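Long-range contacts in cobalamin biosynthesis protein CobN (Mycobacterium tuberculosis, PDB 7C6O), which probably serves as the large, metal-inserting subunit of the cobaltochelatase that places cobalt into the corrin ring during cobalamin (vitamin B12) synthesis: residues L609-I614 and L836-N841; G700-G705 and A805-Q810. All blocks are in the same frame, centred on the assembly; numbering follows the deposited sequence.

Contact 1 of 2, residues L609-I614 and L836-N841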
ATOM      1  N   LEU A 609       9.759   6.458   3.142  1.00 12.59           N
ATOM      2  CA  LEU A 609       9.525   5.630   4.314  1.00 13.93           C
ATOM      3  C   LEU A 609      10.846   5.201   4.937  1.00 14.04           C
ATOM      4  O   LEU A 609      11.855   5.023   4.252  1.00 14.54           O
ATOM      5  CB  LEU A 609       8.712   4.386   3.953  1.00 12.50           C
ATOM      6  CG  LEU A 609       7.384   4.571   3.220  1.00 13.50           C
ATOM      7  CD1 LEU A 609       6.689   3.229   3.069  1.00 15.64           C
ATOM      8  CD2 LEU A 609       6.482   5.573   3.934  1.00 11.26           C
ATOM      9  N   VAL A 610      10.834   5.048   6.258  1.00 14.47           N
ATOM     10  CA  VAL A 610      11.889   4.353   6.987  1.00 12.18           C
ATOM     11  C   VAL A 610      11.165   3.280   7.785  1.00 15.79           C
ATOM     12  O   VAL A 610      10.622   3.562   8.859  1.00 15.43           O
ATOM     13  CB  VAL A 610      12.696   5.279   7.905  1.00 12.94           C
ATOM     14  CG1 VAL A 610      13.792   4.491   8.617  1.00 15.34           C
ATOM     15  CG2 VAL A 610      13.294   6.429   7.116  1.00 12.48           C
ATOM     16  N   ASP A 611      11.122   2.058   7.262  1.00 14.68           N
ATOM     17  CA  ASP A 611      10.237   1.104   7.907  1.00 12.64           C
ATOM     18  C   ASP A 611      10.846   0.613   9.216  1.00 13.53           C
ATOM     19  O   ASP A 611      12.055   0.701   9.444  1.00 17.21           O
ATOM     20  CB  ASP A 611       9.867  -0.055   6.967  1.00 14.45           C
ATOM     21  CG  ASP A 611      11.048  -0.911   6.541  1.00 17.13           C
ATOM     22  OD1 ASP A 611      12.167  -0.757   7.066  1.00 16.63           O
ATOM     23  OD2 ASP A 611      10.833  -1.763   5.651  1.00 18.79           O
ATOM     24  N   HIS A 612       9.976   0.140  10.107  1.00 12.55           N
ATOM     25  CA  HIS A 612      10.398  -0.248  11.442  1.00 12.67           C
ATOM     26  C   HIS A 612       9.844  -1.620  11.798  1.00 13.14           C
ATOM     27  O   HIS A 612       8.888  -2.116  11.194  1.00 12.05           O
ATOM     28  CB  HIS A 612       9.989   0.795  12.506  1.00 11.89           C
ATOM     29  CG  HIS A 612       8.512   0.902  12.742  1.00 12.27           C
ATOM     30  ND1 HIS A 612       7.797  -0.047  13.439  1.00 15.12           N
ATOM     31  CD2 HIS A 612       7.624   1.868  12.405  1.00 14.53           C
ATOM     32  CE1 HIS A 612       6.528   0.319  13.506  1.00 13.16           C
ATOM     33  NE2 HIS A 612       6.397   1.478  12.886  1.00 13.16           N
ATOM     34  N   LEU A 613      10.471  -2.219  12.804  1.00 12.31           N
ATOM     35  CA  LEU A 613      10.196  -3.596  13.173  1.00 14.23           C
ATOM     36  C   LEU A 613       8.782  -3.748  13.732  1.00 14.24           C
ATOM     37  O   LEU A 613       8.172  -2.803  14.239  1.00 12.59           O
ATOM     38  CB  LEU A 613      11.226  -4.071  14.199  1.00 12.23           C
ATOM     39  CG  LEU A 613      11.303  -5.571  14.490  1.00 15.57           C
ATOM     40  CD1 LEU A 613      11.632  -6.351  13.226  1.00 16.71           C
ATOM     41  CD2 LEU A 613      12.330  -5.841  15.574  1.00 16.40           C
ATOM     42  N   ILE A 614       8.262  -4.965  13.616  1.00 13.76           N
ATOM     43  CA  ILE A 614       7.004  -5.357  14.246  1.00 12.37           C
ATOM     44  C   ILE A 614       7.170  -5.278  15.760  1.00 15.92           C
ATOM     45  O   ILE A 614       8.306  -5.300  16.258  1.00 14.23           O
ATOM     46  CB  ILE A 614       6.588  -6.769  13.804  1.00 13.50           C
ATOM     47  CG1 ILE A 614       7.616  -7.797  14.285  1.00 14.83           C
ATOM     48  CG2 ILE A 614       6.434  -6.822  12.287  1.00 12.79           C
ATOM     49  CD1 ILE A 614       7.144  -9.233  14.179  1.00 14.15           C
ATOM     50  N   LEU A 836      13.161  -8.130   6.495  1.00 16.10           N
ATOM     51  CA  LEU A 836      14.224  -7.664   7.365  1.00 13.82           C
ATOM     52  C   LEU A 836      15.526  -7.568   6.573  1.00 15.17           C
ATOM     53  O   LEU A 836      15.763  -8.369   5.661  1.00 14.36           O
ATOM     54  CB  LEU A 836      14.400  -8.612   8.548  1.00 15.16           C
ATOM     55  CG  LEU A 836      13.108  -9.001   9.277  1.00 15.30           C
ATOM     56  CD1 LEU A 836      13.379 -10.000  10.402  1.00 14.95           C
ATOM     57  CD2 LEU A 836      12.403  -7.762   9.812  1.00 16.86           C
ATOM     58  N   PRO A 837      16.401  -6.598   6.875  1.00 15.99           N
ATOM     59  CA  PRO A 837      16.311  -5.620   7.963  1.00 15.52           C
ATOM     60  C   PRO A 837      15.308  -4.498   7.719  1.00 16.11           C
ATOM     61  O   PRO A 837      14.934  -4.220   6.576  1.00 14.07           O
ATOM     62  CB  PRO A 837      17.727  -5.047   8.018  1.00 18.14           C
ATOM     63  CG  PRO A 837      18.174  -5.095   6.599  1.00 17.39           C
ATOM     64  CD  PRO A 837      17.611  -6.388   6.060  1.00 19.42           C
ATOM     65  N   THR A 838      14.883  -3.857   8.802  1.00 17.77           N
ATOM     66  CA  THR A 838      14.058  -2.664   8.698  1.00 16.94           C
ATOM     67  C   THR A 838      14.970  -1.454   8.489  1.00 17.39           C
ATOM     68  O   THR A 838      16.167  -1.587   8.219  1.00 18.21           O
ATOM     69  CB  THR A 838      13.165  -2.520   9.928  1.00 15.72           C
ATOM     70  OG1 THR A 838      13.968  -2.561  11.112  1.00 14.93           O
ATOM     71  CG2 THR A 838      12.140  -3.649   9.973  1.00 17.14           C
ATOM     72  N   GLY A 839      14.413  -0.254   8.621  1.00 15.98           N
ATOM     73  CA  GLY A 839      15.156   0.945   8.296  1.00 16.75           C
ATOM     74  C   GLY A 839      15.249   1.234   6.817  1.00 18.26           C
ATOM     75  O   GLY A 839      16.149   1.967   6.397  1.00 19.41           O
ATOM     76  N   ARG A 840      14.341   0.687   6.013  1.00 17.59           N
ATOM     77  CA  ARG A 840      14.382   0.814   4.565  1.00 16.82           C
ATOM     78  C   ARG A 840      13.087   1.428   4.042  1.00 17.01           C
ATOM     79  O   ARG A 840      12.029   1.343   4.672  1.00 16.94           O
ATOM     80  CB  ARG A 840      14.625  -0.554   3.906  1.00 16.86           C
ATOM     81  CG  ARG A 840      15.945  -1.200   4.305  1.00 17.47           C
ATOM     82  CD  ARG A 840      16.206  -2.491   3.538  1.00 17.65           C
ATOM     83  NE  ARG A 840      15.316  -3.572   3.955  1.00 18.36           N
ATOM     84  CZ  ARG A 840      15.356  -4.807   3.462  1.00 20.36           C
ATOM     85  NH1 ARG A 840      16.243  -5.127   2.528  1.00 21.55           N
ATOM     86  NH2 ARG A 840      14.506  -5.724   3.901  1.00 15.96           N
ATOM     87  N   ASN A 841      13.187   2.057   2.872  1.00 14.41           N
ATOM     88  CA  ASN A 841      12.036   2.653   2.191  1.00 13.88           C
ATOM     89  C   ASN A 841      11.396   1.568   1.332  1.00 16.43           C
ATOM     90  O   ASN A 841      11.744   1.391   0.164  1.00 17.22           O
ATOM     91  CB  ASN A 841      12.481   3.853   1.363  1.00 13.99           C
ATOM     92  CG  ASN A 841      11.332   4.528   0.644  1.00 13.55           C
ATOM     93  OD1 ASN A 841      10.166   4.315   0.976  1.00 14.35           O
ATOM     94  ND2 ASN A 841      11.658   5.351  -0.349  1.00 11.54           N
TER
HETATM   95  O   HOH W   1      12.049  -3.779   4.637  1.00 15.89           O
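Asp611 meets the turn Thr838-Arg840 with both its backbone and its carboxylate. Its backbone N donates to Arg840 O at 2.8 Å, and its O accepts from Gly839 N at 2.7 Å, so the loop is held to this residue in both directions. The carboxylate adds a third link: Arg840 N points almost straight at Asp611 OD1 (2.8 Å, N-H...O 176°), coming from above the carboxylate plane. With chi1 at 63°, Asp611 CG stands between its own N and carbonyl carbon, which turns the acid back over the turn its main chain already binds. Gly839, at a positive phi of 78°, lets the loop bend here, and its CA lies against Val610 CG1 (3.8 Å).

On one flank Thr838 lays its methyl CG2 on the peptide between His612 and Leu613, while its OG1 bonds to Glu807; farther along, Leu613 CD1 meets Leu836 CD2 at 3.8 Å. On the other, Asn841 OD1 accepts a weak bond from Leu609 N (3.1 Å) and a further one from Lys602 NZ.

In the next shell, the Arg840 side chain folds back over its own loop, with Pro837 CD lying over one face of its guanidinium and NH2 bonded to Asn834 O. A water 2.6 Å from Asp611 OD2, to which it may donate, receives a weak bond from Arg840 NH2.

The strand 608-612 is paired in parallel with 586-591 through Val610 and His612. Helix 807-815 packs on Val610 and His612, and helix 784-801 covers Leu613 and Leu836, so the loop closes a buried junction between sheet and helices.

Contact 2 of 2, residues G700-G705 and A805-Q810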
ATOM      1  N   GLY A 700       4.480  -6.281  23.908  1.00 14.06           N
ATOM      2  CA  GLY A 700       5.025  -4.951  24.037  1.00 17.06           C
ATOM      3  C   GLY A 700       4.786  -4.179  22.758  1.00 16.39           C
ATOM      4  O   GLY A 700       4.039  -4.608  21.879  1.00 17.63           O
ATOM      5  N   LEU A 701       5.423  -3.016  22.661  1.00 14.93           N
ATOM      6  CA  LEU A 701       5.358  -2.192  21.465  1.00 14.72           C
ATOM      7  C   LEU A 701       6.773  -1.901  20.998  1.00 16.27           C
ATOM      8  O   LEU A 701       7.710  -1.860  21.799  1.00 17.36           O
ATOM      9  CB  LEU A 701       4.608  -0.878  21.720  1.00 18.09           C
ATOM     10  CG  LEU A 701       3.155  -1.010  22.181  1.00 16.91           C
ATOM     11  CD1 LEU A 701       2.578   0.351  22.529  1.00 18.94           C
ATOM     12  CD2 LEU A 701       2.326  -1.685  21.105  1.00 17.77           C
ATOM     13  N   HIS A 702       6.930  -1.700  19.695  1.00 17.20           N
ATOM     14  CA  HIS A 702       8.247  -1.396  19.160  1.00 16.08           C
ATOM     15  C   HIS A 702       8.625   0.043  19.478  1.00 14.88           C
ATOM     16  O   HIS A 702       7.784   0.946  19.443  1.00 17.16           O
ATOM     17  CB  HIS A 702       8.299  -1.622  17.649  1.00 16.75           C
ATOM     18  CG  HIS A 702       9.650  -1.362  17.058  1.00 16.04           C
ATOM     19  ND1 HIS A 702      10.768  -2.086  17.418  1.00 16.65           N
ATOM     20  CD2 HIS A 702      10.070  -0.448  16.151  1.00 17.00           C
ATOM     21  CE1 HIS A 702      11.816  -1.634  16.752  1.00 17.43           C
ATOM     22  NE2 HIS A 702      11.420  -0.639  15.977  1.00 15.23           N
ATOM     23  N   ILE A 703       9.897   0.246  19.806  1.00 13.14           N
ATOM     24  CA  ILE A 703      10.480   1.573  19.965  1.00 13.42           C
ATOM     25  C   ILE A 703      11.485   1.767  18.841  1.00 14.78           C
ATOM     26  O   ILE A 703      12.364   0.921  18.634  1.00 15.54           O
ATOM     27  CB  ILE A 703      11.143   1.749  21.341  1.00 15.68           C
ATOM     28  CG1 ILE A 703      10.109   1.606  22.457  1.00 17.71           C
ATOM     29  CG2 ILE A 703      11.831   3.108  21.436  1.00 17.37           C
ATOM     30  CD1 ILE A 703      10.705   1.724  23.844  1.00 17.51           C
ATOM     31  N   LEU A 704      11.340   2.870  18.108  1.00 14.45           N
ATOM     32  CA  LEU A 704      12.165   3.130  16.936  1.00 15.41           C
ATOM     33  C   LEU A 704      13.645   3.004  17.277  1.00 16.15           C
ATOM     34  O   LEU A 704      14.126   3.598  18.245  1.00 17.61           O
ATOM     35  CB  LEU A 704      11.855   4.532  16.403  1.00 17.48           C
ATOM     36  CG  LEU A 704      11.808   4.775  14.896  1.00 24.49           C
ATOM     37  CD1 LEU A 704      10.864   3.794  14.227  1.00 23.60           C
ATOM     38  CD2 LEU A 704      11.364   6.205  14.625  1.00 23.54           C
ATOM     39  N   GLY A 705      14.359   2.197  16.491  1.00 17.25           N
ATOM     40  CA  GLY A 705      15.786   2.017  16.660  1.00 19.03           C
ATOM     41  C   GLY A 705      16.203   1.029  17.728  1.00 22.55           C
ATOM     42  O   GLY A 705      17.409   0.839  17.931  1.00 22.73           O
ATOM     43  N   ALA A 805      18.443  -1.661  14.704  1.00 20.41           N
ATOM     44  CA  ALA A 805      19.151  -0.616  15.432  1.00 19.11           C
ATOM     45  C   ALA A 805      19.546   0.567  14.556  1.00 20.23           C
ATOM     46  O   ALA A 805      20.040   1.565  15.093  1.00 21.01           O
ATOM     47  CB  ALA A 805      20.398  -1.200  16.101  1.00 21.58           C
ATOM     48  N   THR A 806      19.344   0.491  13.239  1.00 19.95           N
ATOM     49  CA  THR A 806      19.674   1.584  12.332  1.00 19.56           C
ATOM     50  C   THR A 806      18.469   2.439  11.960  1.00 19.70           C
ATOM     51  O   THR A 806      18.612   3.358  11.147  1.00 19.66           O
ATOM     52  CB  THR A 806      20.316   1.045  11.044  1.00 18.60           C
ATOM     53  OG1 THR A 806      19.307   0.457  10.212  1.00 18.73           O
ATOM     54  CG2 THR A 806      21.373  -0.003  11.362  1.00 22.74           C
ATOM     55  N   GLU A 807      17.295   2.165  12.535  1.00 15.75           N
ATOM     56  CA  GLU A 807      16.074   2.846  12.109  1.00 17.84           C
ATOM     57  C   GLU A 807      16.165   4.353  12.323  1.00 15.17           C
ATOM     58  O   GLU A 807      15.794   5.141  11.446  1.00 15.12           O
ATOM     59  CB  GLU A 807      14.868   2.273  12.854  1.00 15.25           C
ATOM     60  CG  GLU A 807      14.430   0.904  12.366  1.00 16.48           C
ATOM     61  CD  GLU A 807      13.465   0.231  13.323  1.00 16.53           C
ATOM     62  OE1 GLU A 807      13.162   0.821  14.385  1.00 14.30           O
ATOM     63  OE2 GLU A 807      13.015  -0.892  13.016  1.00 16.08           O
ATOM     64  N   ILE A 808      16.646   4.773  13.493  1.00 15.23           N
ATOM     65  CA  ILE A 808      16.755   6.201  13.765  1.00 17.19           C
ATOM     66  C   ILE A 808      17.887   6.811  12.948  1.00 19.69           C
ATOM     67  O   ILE A 808      17.778   7.941  12.456  1.00 19.86           O
ATOM     68  CB  ILE A 808      16.931   6.443  15.275  1.00 18.45           C
ATOM     69  CG1 ILE A 808      15.621   6.149  16.010  1.00 17.49           C
ATOM     70  CG2 ILE A 808      17.380   7.866  15.543  1.00 18.56           C
ATOM     71  CD1 ILE A 808      15.686   6.384  17.505  1.00 20.18           C
ATOM     72  N   GLU A 809      18.980   6.066  12.768  1.00 20.34           N
ATOM     73  CA  GLU A 809      20.061   6.549  11.916  1.00 21.60           C
ATOM     74  C   GLU A 809      19.568   6.810  10.498  1.00 20.35           C
ATOM     75  O   GLU A 809      19.983   7.783   9.858  1.00 17.81           O
ATOM     76  CB  GLU A 809      21.217   5.549  11.908  1.00 22.49           C
ATOM     77  CG  GLU A 809      22.457   6.038  11.170  0.88 26.18           C
ATOM     78  CD  GLU A 809      22.903   7.416  11.634  0.31 27.85           C
ATOM     79  OE1 GLU A 809      22.973   8.337  10.793  0.63 29.01           O
ATOM     80  OE2 GLU A 809      23.170   7.581  12.843  0.86 28.72           O
ATOM     81  N   GLN A 810      18.661   5.965   9.997  1.00 19.26           N
ATOM     82  CA  GLN A 810      18.160   6.157   8.640  1.00 18.16           C
ATOM     83  C   GLN A 810      17.214   7.348   8.550  1.00 16.55           C
ATOM     84  O   GLN A 810      17.137   7.992   7.498  1.00 16.72           O
ATOM     85  CB  GLN A 810      17.476   4.883   8.141  1.00 20.39           C
ATOM     86  CG  GLN A 810      18.440   3.752   7.794  1.00 20.50           C
ATOM     87  CD  GLN A 810      19.289   4.045   6.561  1.00 26.91           C
ATOM     88  OE1 GLN A 810      18.998   4.962   5.792  1.00 30.04           O
ATOM     89  NE2 GLN A 810      20.343   3.263   6.371  1.00 31.05           N
TER
HETATM   90  O   HOH W   2      20.019   2.018  17.962  1.00 38.97           O
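His702 swings its imidazole clear of its backbone N (chi1 -178°) to meet Glu807, which approaches from the opposite direction. Glu807 has CG anti to its carbonyl carbon and then runs out extended (chi2 166°), delivering OE1 to the edge of the ring. The resulting bond from His702 NE2 to Glu807 OE1 is 2.8 Å long and nearly straight. It lies in the ring plane and uses the syn lone pair of the oxygen, although ring and carboxylate planes stand 78° apart.

The same oxygen is gripped a second time: Gly705 N donates to Glu807 OE1 at 2.8 Å from the anti side, somewhat out of the carboxylate plane. Two straight bonds from different directions fix the rotation of the carboxylate, and its other oxygen, OE2, is taken by Thr838 OG1 and Leu613 N. With both oxygens engaged, the group is held firmly in place.

Around this polar centre the packing is close. Ile808 lays CD1 on Leu704 O (3.3 Å) and CG1 near Leu704 CB (4.1 Å). Gly705 has a positive phi, and its bare CA lies beside Glu807 CB and Ile808 CG1. At the outer end Ala805 CA makes a CA-H...O contact with Gly705 O (3.4 Å), and a water bridges Gly705 O and Ala805 O.

Helix 391-405 covers Ile808, and the His612 ring lies nearly parallel to that of His702. The pairing is a His-carboxylate hydrogen bond in which the first turn of helix 807-815 anchors the loop between strand 696-698 and helix 710-722, within the CobN/magnesium chelatase family region.

In the fold
From the N terminus, the chain first passes 609-614, the end of strand 608-612 and the loop after it, then runs through a largely helical region to the loop 700-705. About a hundred residues later, again mostly helical, 805-810 returns to that loop and closes contact 2; 836-841 then comes back to the strand and closes contact 1. The smaller loop therefore lies wholly within the larger one. The contact centres are about 9 Å apart, and the two also touch where Gly839 O packs on Gln810 CG (3.2 Å). Together they tie the sheet edge, helix 807-815 and two loops into one junction, buried at contact 1 and partly open at contact 2.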